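Local coordinates for protein tetracycline Repressor, class A (Pseudomonas sp., PDB 5MRU) that represses the tetracycline resistance gene by binding its operator through a helix-turn-helix, and binds that DNA less tightly once tetracycline is bound, at residues R76-G81 with D114-F119; S85-L90 with A185-G190; A89-R94 with G143-E148. One frame throughout, in Å; residues are numbered along the deposited sequence.

Contact 1 of 3, residues R76-G81 with D114-F119. With TDC (5a,6-anhydrotetracycline), chain B.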
loop_
_atom_site.group_PDB
_atom_site.type_symbol
_atom_site.label_atom_id
_atom_site.label_comp_id
_atom_site.label_asym_id
_atom_site.label_seq_id
_atom_site.Cartn_x
_atom_site.Cartn_y
_atom_site.Cartn_z
ATOM N N ARG A 76 16.503 -15.072 7.440
ATOM C CA ARG A 76 15.059 -15.298 7.553
ATOM C C ARG A 76 14.499 -14.573 8.757
ATOM O O ARG A 76 13.569 -13.799 8.624
ATOM C CB ARG A 76 14.722 -16.784 7.701
ATOM C CG ARG A 76 14.486 -17.520 6.393
ATOM C CD ARG A 76 14.345 -19.016 6.640
ATOM N NE ARG A 76 14.654 -19.796 5.444
ATOM C CZ ARG A 76 13.834 -19.965 4.407
ATOM N NH1 ARG A 76 12.627 -19.399 4.411
ATOM N NH2 ARG A 76 14.226 -20.700 3.355
ATOM N N SER A 77 15.072 -14.847 9.930
ATOM C CA SER A 77 14.560 -14.311 11.187
ATOM C C SER A 77 14.617 -12.788 11.221
ATOM O O SER A 77 13.750 -12.174 11.822
ATOM C CB SER A 77 15.332 -14.872 12.366
ATOM O OG SER A 77 16.603 -14.265 12.441
ATOM N N PHE A 78 15.621 -12.190 10.573
ATOM C CA PHE A 78 15.721 -10.727 10.467
ATOM C C PHE A 78 14.650 -10.094 9.566
ATOM O O PHE A 78 13.966 -9.154 9.972
ATOM C CB PHE A 78 17.096 -10.299 9.949
ATOM C CG PHE A 78 17.125 -8.880 9.478
ATOM C CD1 PHE A 78 16.993 -7.840 10.381
ATOM C CD2 PHE A 78 17.215 -8.576 8.129
ATOM C CE1 PHE A 78 16.957 -6.517 9.951
ATOM C CE2 PHE A 78 17.186 -7.254 7.694
ATOM C CZ PHE A 78 17.055 -6.220 8.609
ATOM N N LEU A 79 14.538 -10.572 8.328
ATOM C CA LEU A 79 13.527 -10.050 7.408
ATOM C C LEU A 79 12.114 -10.241 7.919
ATOM O O LEU A 79 11.248 -9.367 7.700
ATOM C CB LEU A 79 13.606 -10.718 6.043
ATOM C CG LEU A 79 14.860 -10.440 5.234
ATOM C CD1 LEU A 79 14.915 -11.375 4.023
ATOM C CD2 LEU A 79 15.002 -8.994 4.809
ATOM N N THR A 80 11.875 -11.392 8.557
ATOM C CA THR A 80 10.570 -11.718 9.123
ATOM C C THR A 80 10.264 -10.761 10.242
ATOM O O THR A 80 9.268 -10.023 10.196
ATOM C CB THR A 80 10.525 -13.134 9.697
ATOM O OG1 THR A 80 10.486 -14.096 8.628
ATOM C CG2 THR A 80 9.303 -13.299 10.562
ATOM N N GLY A 81 11.142 -10.767 11.232
ATOM C CA GLY A 81 11.016 -9.887 12.364
ATOM C C GLY A 81 10.916 -8.438 11.941
ATOM O O GLY A 81 10.020 -7.702 12.389
ATOM N N ASP A 114 21.927 1.073 5.765
ATOM C CA ASP A 114 23.122 0.456 5.194
ATOM C C ASP A 114 23.551 -0.798 5.977
ATOM O O ASP A 114 24.127 -1.716 5.406
ATOM C CB ASP A 114 24.292 1.457 5.147
ATOM N N ALA A 115 23.285 -0.830 7.282
ATOM C CA ALA A 115 23.580 -2.009 8.106
ATOM C C ALA A 115 22.732 -3.221 7.720
ATOM O O ALA A 115 23.206 -4.363 7.799
ATOM C CB ALA A 115 23.378 -1.684 9.576
ATOM N N GLN A 116 21.481 -2.956 7.321
ATOM C CA GLN A 116 20.534 -3.990 6.892
ATOM C C GLN A 116 21.123 -4.759 5.722
ATOM O O GLN A 116 21.284 -5.984 5.778
ATOM C CB GLN A 116 19.173 -3.384 6.492
ATOM C CG GLN A 116 18.463 -2.621 7.602
ATOM C CD GLN A 116 16.964 -2.449 7.361
ATOM O OE1 GLN A 116 16.308 -3.339 6.820
ATOM N NE2 GLN A 116 16.411 -1.310 7.783
ATOM N N LEU A 117 21.465 -4.021 4.676
ATOM C CA LEU A 117 22.178 -4.577 3.516
ATOM C C LEU A 117 23.444 -5.410 3.821
ATOM O O LEU A 117 23.481 -6.618 3.543
ATOM C CB LEU A 117 22.546 -3.433 2.571
ATOM C CG LEU A 117 21.658 -3.275 1.338
ATOM C CD1 LEU A 117 21.113 -1.856 1.229
ATOM C CD2 LEU A 117 22.460 -3.699 0.099
ATOM N N ARG A 118 24.461 -4.756 4.393
ATOM C CA ARG A 118 25.767 -5.381 4.658
ATOM C C ARG A 118 25.620 -6.648 5.489
ATOM O O ARG A 118 26.563 -7.430 5.590
ATOM C CB ARG A 118 26.725 -4.404 5.357
ATOM N N PHE A 119 24.447 -6.822 6.099
ATOM C CA PHE A 119 24.060 -8.084 6.705
ATOM C C PHE A 119 23.563 -9.081 5.653
ATOM O O PHE A 119 23.991 -10.225 5.645
ATOM C CB PHE A 119 22.981 -7.845 7.767
ATOM C CG PHE A 119 22.475 -9.101 8.411
ATOM C CD1 PHE A 119 23.227 -9.753 9.370
ATOM C CD2 PHE A 119 21.250 -9.625 8.059
ATOM C CE1 PHE A 119 22.765 -10.910 9.972
ATOM C CE2 PHE A 119 20.780 -10.780 8.652
ATOM C CZ PHE A 119 21.539 -11.428 9.611
HETATM O O12 TDC B . 10.390 2.189 4.140
HETATM C C12 TDC B . 11.464 1.526 4.118
HETATM C C1B TDC B . 12.432 1.707 3.013
HETATM C C11 TDC B . 12.171 2.661 2.041
HETATM O O11 TDC B . 11.013 3.424 2.085
HETATM C C1A TDC B . 13.055 2.867 0.996
HETATM C C10 TDC B . 12.780 3.820 0.027
HETATM O O10 TDC B . 11.632 4.598 0.037
HETATM C C9 TDC B . 13.734 4.032 -1.069
HETATM C C8 TDC B . 14.886 3.274 -1.099
HETATM C C7 TDC B . 15.118 2.333 -0.110
HETATM C C61 TDC B . 14.226 2.111 0.936
HETATM C C6 TDC B . 14.487 1.142 1.934
HETATM C C62 TDC B . 15.718 0.285 1.945
HETATM C C51 TDC B . 13.592 0.943 2.980
HETATM C C5 TDC B . 13.873 -0.111 4.036
HETATM C C1C TDC B . 11.844 0.591 5.231
HETATM C C1 TDC B . 12.848 1.264 6.174
HETATM O O1 TDC B . 13.139 2.446 6.007
HETATM O O1C TDC B . 10.720 0.099 5.919
HETATM C C41 TDC B . 12.583 -0.602 4.707
HETATM C C4 TDC B . 12.920 -1.661 5.805
HETATM N N4 TDC B . 12.025 -2.867 5.977
HETATM C C43 TDC B . 10.568 -2.614 5.791
HETATM C C42 TDC B . 12.462 -3.862 4.938
HETATM C C3 TDC B . 13.291 -0.994 7.139
HETATM O O3 TDC B . 13.650 -1.753 8.028
HETATM C C2 TDC B . 13.332 0.444 7.268
HETATM C C21 TDC B . 13.817 1.071 8.509
HETATM O O21 TDC B . 14.286 0.372 9.420
HETATM N N21 TDC B . 13.886 2.413 8.642
#

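Contact 2 of 3, residues S85-L90 with A185-G190. With TDC (5a,6-anhydrotetracycline), chain B.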
loop_
_atom_site.group_PDB
_atom_site.type_symbol
_atom_site.label_atom_id
_atom_site.label_comp_id
_atom_site.label_asym_id
_atom_site.label_seq_id
_atom_site.Cartn_x
_atom_site.Cartn_y
_atom_site.Cartn_z
ATOM N N SER A 85 7.990 -6.017 12.553
ATOM C CA SER A 85 8.247 -4.852 13.387
ATOM C C SER A 85 7.898 -3.537 12.692
ATOM O O SER A 85 7.379 -2.620 13.310
ATOM C CB SER A 85 9.696 -4.851 13.750
ATOM O OG SER A 85 9.921 -3.862 14.689
ATOM N N PHE A 86 8.225 -3.447 11.402
ATOM C CA PHE A 86 7.825 -2.330 10.563
ATOM C C PHE A 86 6.307 -2.188 10.653
ATOM O O PHE A 86 5.801 -1.176 11.122
ATOM C CB PHE A 86 8.285 -2.585 9.124
ATOM C CG PHE A 86 7.946 -1.473 8.135
ATOM C CD1 PHE A 86 8.125 -0.150 8.452
ATOM C CD2 PHE A 86 7.514 -1.784 6.859
ATOM C CE1 PHE A 86 7.854 0.854 7.551
ATOM C CE2 PHE A 86 7.228 -0.784 5.939
ATOM C CZ PHE A 86 7.401 0.549 6.290
ATOM N N ARG A 87 5.610 -3.259 10.290
ATOM C CA ARG A 87 4.150 -3.312 10.263
ATOM C C ARG A 87 3.512 -2.800 11.508
ATOM O O ARG A 87 2.566 -2.066 11.443
ATOM C CB ARG A 87 3.680 -4.750 10.076
ATOM C CG ARG A 87 2.195 -4.904 10.245
ATOM C CD ARG A 87 1.687 -6.142 9.536
ATOM N NE ARG A 87 0.226 -6.361 9.677
ATOM C CZ ARG A 87 -0.363 -7.063 10.651
ATOM N NH1 ARG A 87 0.360 -7.593 11.607
ATOM N NH2 ARG A 87 -1.681 -7.227 10.672
ATOM N N GLN A 88 4.006 -3.225 12.649
ATOM C CA GLN A 88 3.457 -2.742 13.939
ATOM C C GLN A 88 3.697 -1.243 14.163
ATOM O O GLN A 88 2.859 -0.554 14.774
ATOM C CB GLN A 88 4.007 -3.563 15.117
ATOM C CG GLN A 88 3.516 -5.014 15.126
ATOM C CD GLN A 88 1.988 -5.126 15.151
ATOM O OE1 GLN A 88 1.410 -6.060 14.575
ATOM N NE2 GLN A 88 1.323 -4.157 15.796
ATOM N N ALA A 89 4.816 -0.723 13.646
ATOM C CA ALA A 89 5.069 0.719 13.709
ATOM C C ALA A 89 4.005 1.471 12.908
ATOM O O ALA A 89 3.512 2.506 13.320
ATOM C CB ALA A 89 6.457 1.009 13.176
ATOM N N LEU A 90 3.655 0.930 11.748
ATOM C CA LEU A 90 2.625 1.508 10.899
ATOM C C LEU A 90 1.228 1.447 11.519
ATOM O O LEU A 90 0.478 2.430 11.407
ATOM C CB LEU A 90 2.610 0.813 9.541
ATOM C CG LEU A 90 3.866 0.972 8.708
ATOM C CD1 LEU A 90 3.708 0.454 7.286
ATOM C CD2 LEU A 90 4.279 2.431 8.661
ATOM N N ALA A 185 -2.993 -12.995 10.141
ATOM C CA ALA A 185 -2.755 -14.215 9.344
ATOM C C ALA A 185 -2.321 -13.907 7.890
ATOM O O ALA A 185 -1.205 -14.281 7.463
ATOM C CB ALA A 185 -3.990 -15.101 9.344
ATOM N N ALA A 186 -3.215 -13.223 7.162
ATOM C CA ALA A 186 -3.007 -12.737 5.792
ATOM C C ALA A 186 -1.670 -12.055 5.557
ATOM O O ALA A 186 -1.035 -12.243 4.525
ATOM C CB ALA A 186 -4.113 -11.784 5.440
ATOM N N PHE A 187 -1.237 -11.264 6.510
ATOM C CA PHE A 187 0.031 -10.618 6.362
ATOM C C PHE A 187 1.089 -11.641 6.524
ATOM O O PHE A 187 1.930 -11.817 5.653
ATOM C CB PHE A 187 0.227 -9.573 7.428
ATOM C CG PHE A 187 1.641 -9.132 7.584
ATOM C CD1 PHE A 187 2.171 -8.170 6.753
ATOM C CD2 PHE A 187 2.426 -9.655 8.585
ATOM C CE1 PHE A 187 3.473 -7.744 6.901
ATOM C CE2 PHE A 187 3.736 -9.229 8.749
ATOM C CZ PHE A 187 4.262 -8.268 7.901
ATOM N N GLU A 188 1.022 -12.308 7.665
ATOM C CA GLU A 188 1.971 -13.349 8.061
ATOM C C GLU A 188 2.199 -14.401 6.973
ATOM O O GLU A 188 3.327 -14.809 6.736
ATOM C CB GLU A 188 1.490 -14.008 9.367
ATOM C CG GLU A 188 2.609 -14.379 10.308
ATOM C CD GLU A 188 3.609 -13.261 10.552
ATOM O OE1 GLU A 188 3.303 -12.318 11.303
ATOM O OE2 GLU A 188 4.738 -13.366 10.028
ATOM N N GLN A 189 1.124 -14.799 6.301
ATOM C CA GLN A 189 1.221 -15.684 5.140
ATOM C C GLN A 189 1.941 -15.041 3.959
ATOM O O GLN A 189 2.878 -15.626 3.424
ATOM C CB GLN A 189 -0.157 -16.142 4.657
ATOM C CG GLN A 189 -0.721 -17.375 5.342
ATOM C CD GLN A 189 -2.096 -17.756 4.805
ATOM O OE1 GLN A 189 -2.604 -17.163 3.845
ATOM N NE2 GLN A 189 -2.708 -18.749 5.425
ATOM N N GLY A 190 1.501 -13.859 3.522
ATOM C CA GLY A 190 2.103 -13.258 2.337
ATOM C C GLY A 190 3.595 -13.092 2.538
ATOM O O GLY A 190 4.386 -13.280 1.617
HETATM O O12 TDC B . 10.390 2.189 4.140
HETATM C C12 TDC B . 11.464 1.526 4.118
HETATM C C1B TDC B . 12.432 1.707 3.013
HETATM C C11 TDC B . 12.171 2.661 2.041
HETATM O O11 TDC B . 11.013 3.424 2.085
HETATM C C1A TDC B . 13.055 2.867 0.996
HETATM C C10 TDC B . 12.780 3.820 0.027
HETATM O O10 TDC B . 11.632 4.598 0.037
HETATM C C9 TDC B . 13.734 4.032 -1.069
HETATM C C8 TDC B . 14.886 3.274 -1.099
HETATM C C7 TDC B . 15.118 2.333 -0.110
HETATM C C61 TDC B . 14.226 2.111 0.936
HETATM C C6 TDC B . 14.487 1.142 1.934
HETATM C C62 TDC B . 15.718 0.285 1.945
HETATM C C51 TDC B . 13.592 0.943 2.980
HETATM C C5 TDC B . 13.873 -0.111 4.036
HETATM C C1C TDC B . 11.844 0.591 5.231
HETATM C C1 TDC B . 12.848 1.264 6.174
HETATM O O1 TDC B . 13.139 2.446 6.007
HETATM O O1C TDC B . 10.720 0.099 5.919
HETATM C C41 TDC B . 12.583 -0.602 4.707
HETATM C C4 TDC B . 12.920 -1.661 5.805
HETATM N N4 TDC B . 12.025 -2.867 5.977
HETATM C C43 TDC B . 10.568 -2.614 5.791
HETATM C C42 TDC B . 12.462 -3.862 4.938
HETATM C C3 TDC B . 13.291 -0.994 7.139
HETATM O O3 TDC B . 13.650 -1.753 8.028
HETATM C C2 TDC B . 13.332 0.444 7.268
HETATM C C21 TDC B . 13.817 1.071 8.509
HETATM O O21 TDC B . 14.286 0.372 9.420
HETATM N N21 TDC B . 13.886 2.413 8.642
#

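Contact 3 of 3, residues A89-R94 with G143-E148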
loop_
_atom_site.group_PDB
_atom_site.type_symbol
_atom_site.label_atom_id
_atom_site.label_comp_id
_atom_site.label_asym_id
_atom_site.label_seq_id
_atom_site.Cartn_x
_atom_site.Cartn_y
_atom_site.Cartn_z
ATOM N N ALA A 89 4.816 -0.723 13.646
ATOM C CA ALA A 89 5.069 0.719 13.709
ATOM C C ALA A 89 4.005 1.471 12.908
ATOM O O ALA A 89 3.512 2.506 13.320
ATOM C CB ALA A 89 6.457 1.009 13.176
ATOM N N LEU A 90 3.655 0.930 11.748
ATOM C CA LEU A 90 2.625 1.508 10.899
ATOM C C LEU A 90 1.228 1.447 11.519
ATOM O O LEU A 90 0.478 2.430 11.407
ATOM C CB LEU A 90 2.610 0.813 9.541
ATOM C CG LEU A 90 3.866 0.972 8.708
ATOM C CD1 LEU A 90 3.708 0.454 7.286
ATOM C CD2 LEU A 90 4.279 2.431 8.661
ATOM N N LEU A 91 0.927 0.335 12.214
ATOM C CA LEU A 91 -0.379 0.091 12.826
ATOM C C LEU A 91 -0.610 0.808 14.166
ATOM O O LEU A 91 -1.755 1.045 14.528
ATOM C CB LEU A 91 -0.613 -1.436 12.971
ATOM C CG LEU A 91 -0.912 -2.291 11.685
ATOM C CD1 LEU A 91 -0.912 -3.781 11.928
ATOM C CD2 LEU A 91 -2.246 -1.912 11.034
ATOM N N ALA A 92 0.450 1.155 14.891
ATOM C CA ALA A 92 0.359 1.973 16.101
ATOM C C ALA A 92 -0.367 3.334 15.981
ATOM O O ALA A 92 -0.686 3.947 16.995
ATOM C CB ALA A 92 1.758 2.278 16.628
ATOM N N TYR A 93 -0.549 3.861 14.781
ATOM C CA TYR A 93 -1.168 5.159 14.654
ATOM C C TYR A 93 -2.080 5.139 13.455
ATOM O O TYR A 93 -1.806 4.502 12.461
ATOM C CB TYR A 93 -0.104 6.288 14.520
ATOM C CG TYR A 93 0.680 6.509 15.797
ATOM C CD1 TYR A 93 1.809 5.777 16.078
ATOM C CD2 TYR A 93 0.254 7.436 16.763
ATOM C CE1 TYR A 93 2.501 5.957 17.279
ATOM C CE2 TYR A 93 0.955 7.630 17.935
ATOM C CZ TYR A 93 2.073 6.887 18.182
ATOM O OH TYR A 93 2.744 7.076 19.349
ATOM N N ARG A 94 -3.181 5.830 13.582
ATOM C CA ARG A 94 -4.065 6.037 12.505
ATOM C C ARG A 94 -3.297 6.554 11.288
ATOM O O ARG A 94 -2.455 7.455 11.427
ATOM C CB ARG A 94 -5.070 7.082 12.930
ATOM C CG ARG A 94 -5.956 7.536 11.808
ATOM C CD ARG A 94 -7.306 7.803 12.400
ATOM N NE ARG A 94 -8.180 8.555 11.515
ATOM C CZ ARG A 94 -9.261 9.193 11.954
ATOM N NH1 ARG A 94 -9.574 9.160 13.246
ATOM N NH2 ARG A 94 -10.022 9.895 11.112
ATOM N N GLY A 143 1.249 -1.933 1.726
ATOM C CA GLY A 143 0.032 -2.375 1.062
ATOM C C GLY A 143 -0.884 -3.032 2.079
ATOM O O GLY A 143 -2.032 -2.593 2.253
ATOM N N ALA A 144 -0.364 -4.052 2.788
ATOM C CA ALA A 144 -1.213 -4.822 3.708
ATOM C C ALA A 144 -1.833 -3.900 4.777
ATOM O O ALA A 144 -3.041 -3.945 5.019
ATOM C CB ALA A 144 -0.445 -5.928 4.365
ATOM N N VAL A 145 -1.025 -3.015 5.341
ATOM C CA VAL A 145 -1.499 -2.183 6.413
ATOM C C VAL A 145 -2.495 -1.191 5.862
ATOM O O VAL A 145 -3.561 -1.004 6.452
ATOM C CB VAL A 145 -0.358 -1.451 7.108
ATOM C CG1 VAL A 145 -0.895 -0.425 8.092
ATOM C CG2 VAL A 145 0.552 -2.459 7.803
ATOM N N LEU A 146 -2.174 -0.574 4.724
ATOM C CA LEU A 146 -3.107 0.367 4.132
ATOM C C LEU A 146 -4.486 -0.256 4.004
ATOM O O LEU A 146 -5.466 0.381 4.304
ATOM C CB LEU A 146 -2.642 0.812 2.752
ATOM C CG LEU A 146 -3.398 1.971 2.102
ATOM C CD1 LEU A 146 -3.014 3.284 2.736
ATOM C CD2 LEU A 146 -3.059 1.999 0.628
ATOM N N GLU A 147 -4.568 -1.494 3.555
ATOM C CA GLU A 147 -5.861 -2.129 3.330
ATOM C C GLU A 147 -6.498 -2.417 4.658
ATOM O O GLU A 147 -7.685 -2.162 4.847
ATOM C CB GLU A 147 -5.741 -3.372 2.480
ATOM C CG GLU A 147 -5.255 -3.097 1.055
ATOM C CD GLU A 147 -6.368 -3.236 0.045
ATOM O OE1 GLU A 147 -7.533 -3.077 0.462
ATOM O OE2 GLU A 147 -6.085 -3.511 -1.144
ATOM N N GLU A 148 -5.715 -2.859 5.621
ATOM C CA GLU A 148 -6.281 -3.036 6.950
ATOM C C GLU A 148 -6.836 -1.730 7.552
ATOM O O GLU A 148 -7.897 -1.727 8.146
ATOM C CB GLU A 148 -5.242 -3.663 7.900
ATOM C CG GLU A 148 -5.756 -3.721 9.342
ATOM C CD GLU A 148 -4.900 -4.515 10.304
ATOM O OE1 GLU A 148 -3.765 -4.938 9.948
ATOM O OE2 GLU A 148 -5.431 -4.700 11.435
#

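Contact 1 of 3, residues R76-G81 with D114-F119
Gln116 is the first residue of 114-119 to touch 76-81, and its amide meets both the protein and the bound anhydrotetracycline. Its CG stands anti to the carbonyl carbon, and the extended chain beyond runs past the ring end of Phe78, which it crosses at about a right angle. Gln116 OE1 lies 3.5 Å from Phe78 CZ, at the edge of the ring and near its plane, while the amide itself is turned 82° against the ring. An amide oxygen suits this place, because the C-H rim of a benzene ring is slightly positive. Both amide atoms also turn to O3 of the drug: Gln116 NE2 donates to O3 of the anhydrotetracycline over 2.8 Å, with an N-H...O angle of 147°, and O3 in turn donates weakly to Gln116 OE1 at 3.3 Å. Glutamine can offer donor and acceptor together; Asn82 and His64 also hydrogen-bond the ligand.

One helical turn further on, Phe119 meets the CB and the ring face of Phe78, as against the CZ end that Gln116 touches. The two rings form an offset edge-to-face pair, the edge of Phe119 directed at the face of Phe78, with centroids 5.6 Å apart and planes at 70°. Phe119 CE2 also rests 3.9 Å from Phe78 CB, and the side chains slide past each other in opposite directions. Phe78 of helix 75-91 thus packs against two residues about a turn apart on helix 107-123, a task for which a broad, rigid, apolar group is well fitted.

Beside this interface, Leu79 packs on Leu134 and Ile137 of helix 127-153 and on Leu198 of helix 183-199, and Gln116 also touches Leu134, so that helix 127-153 borders both segments.

Contact 2 of 3, residues S85-L90 with A185-G190
Arg87 NH2 is held by a salt bridge to Glu148 OE1, 3.2 Å away, and by a long, weak ion pair with Asp184, while lower down the same side chain lies on the ring of Phe187. This is helix-against-helix packing inside the all-helical ligand-binding domain of the TetR fold, where 85-90 meets 185-190 through a single pair of side chains. The contact proper is CH-pi: Arg87 CD stands 3.4 Å from the centroid of the Phe187 ring, 7° off the ring normal. With CG anti to the backbone nitrogen (chi1 171°) and the chain extended as far as NE, the arginine slides along the phenylalanine in the opposite direction. The turn about its CD-NE bond lays the guanidinium almost parallel to the ring, the planes 15° apart, and Arg87 NE comes 3.7 Å from Phe187 CG. Arginine suits this buried site because its methylenes can cover an aromatic face while its charge is carried on to a carboxylate.

One residue earlier, Phe86 turns to the drug pocket instead, its ring clamped between Leu90 CD1, 3.8 Å above one face and offset toward the rim, and the ligand on the other. Glu188 forms a salt bridge with Arg84, and its OE1 lies in the plane of the Phe187 ring, at the edge. Over the centre of the Phe86 ring sits the ligand oxygen O1C, 3.3 Å above the plane.

Contact 3 of 3, residues A89-R94 with G143-E148
Val145 meets two consecutive leucines, Leu90 and Leu91, where the last turn of helix 75-91 leans on helix 127-153, within the helical ligand-binding and dimerisation domain of the TetR fold. The backbones come close: the CA atoms of Leu91 and Val145 are 6.9 Å apart, a spacing that compact, branched side chains allow.

The apolar interaction centres on one methyl group. Val145 CG1, anti to its own backbone nitrogen (chi1 171°), reaches Leu91 CD2 at 3.6 Å and Leu90 CB at 4.0 Å. Beta-branching suits Val145 because it holds two methyls close to the helix surface: CG1 reaches both leucines, and CG2 adds a looser touch on Leu91, whose side chain crosses that of the valine obliquely. Beyond them the apolar layer continues to helix 96-100, where Ala97 touches Val145 and His100, the probable magnesium ligand, touches Leu90.

Polar links lie at the borders. The carbonyl oxygen of Leu90 accepts a hydrogen bond from Gln149 NE2, a further tie to helix 127-153. Elsewhere on that helix, Glu147 OE1 takes a hydrogen bond from the backbone nitrogen of Gly102 of the second subunit, and Ala144 packs on Tyr139 of that subunit, so the helix faces the dimer partner as well.

The remaining contact sets hydrocarbon against a carboxylate. Glu148, extended from its helix with CG anti to the backbone nitrogen, crosses Leu91 at about a right angle. This is van der Waals contact alone, probably tolerable for a glutamate because Glu148 OE1 also pairs with Arg87, one turn before Leu91. Glu148 OE1 is almost equally far from the two Leu91 methyls, 3.6 Å from CD2 and 3.7 Å from CD1.

In the fold
Helix 75-91 runs through all three contacts, which follow one another along it: contact 1 near its start with helix 107-123, contact 2 further on with helix 183-199, contact 3 at its end with helix 127-153. The centres of contacts 1 and 3 lie about 21 Å apart, those of 1 and 2 about 16 Å, and those of 2 and 3 about 9 Å. Contacts 2 and 3 share Ala89 and Leu90 and touch directly, Arg87 CG packing on Val145 CG2. Contacts 1 and 2 both meet the anhydrotetracycline, whereas 2 and 3 both border the second subunit. One helix thus connects the drug pocket with the helices of the dimer interface.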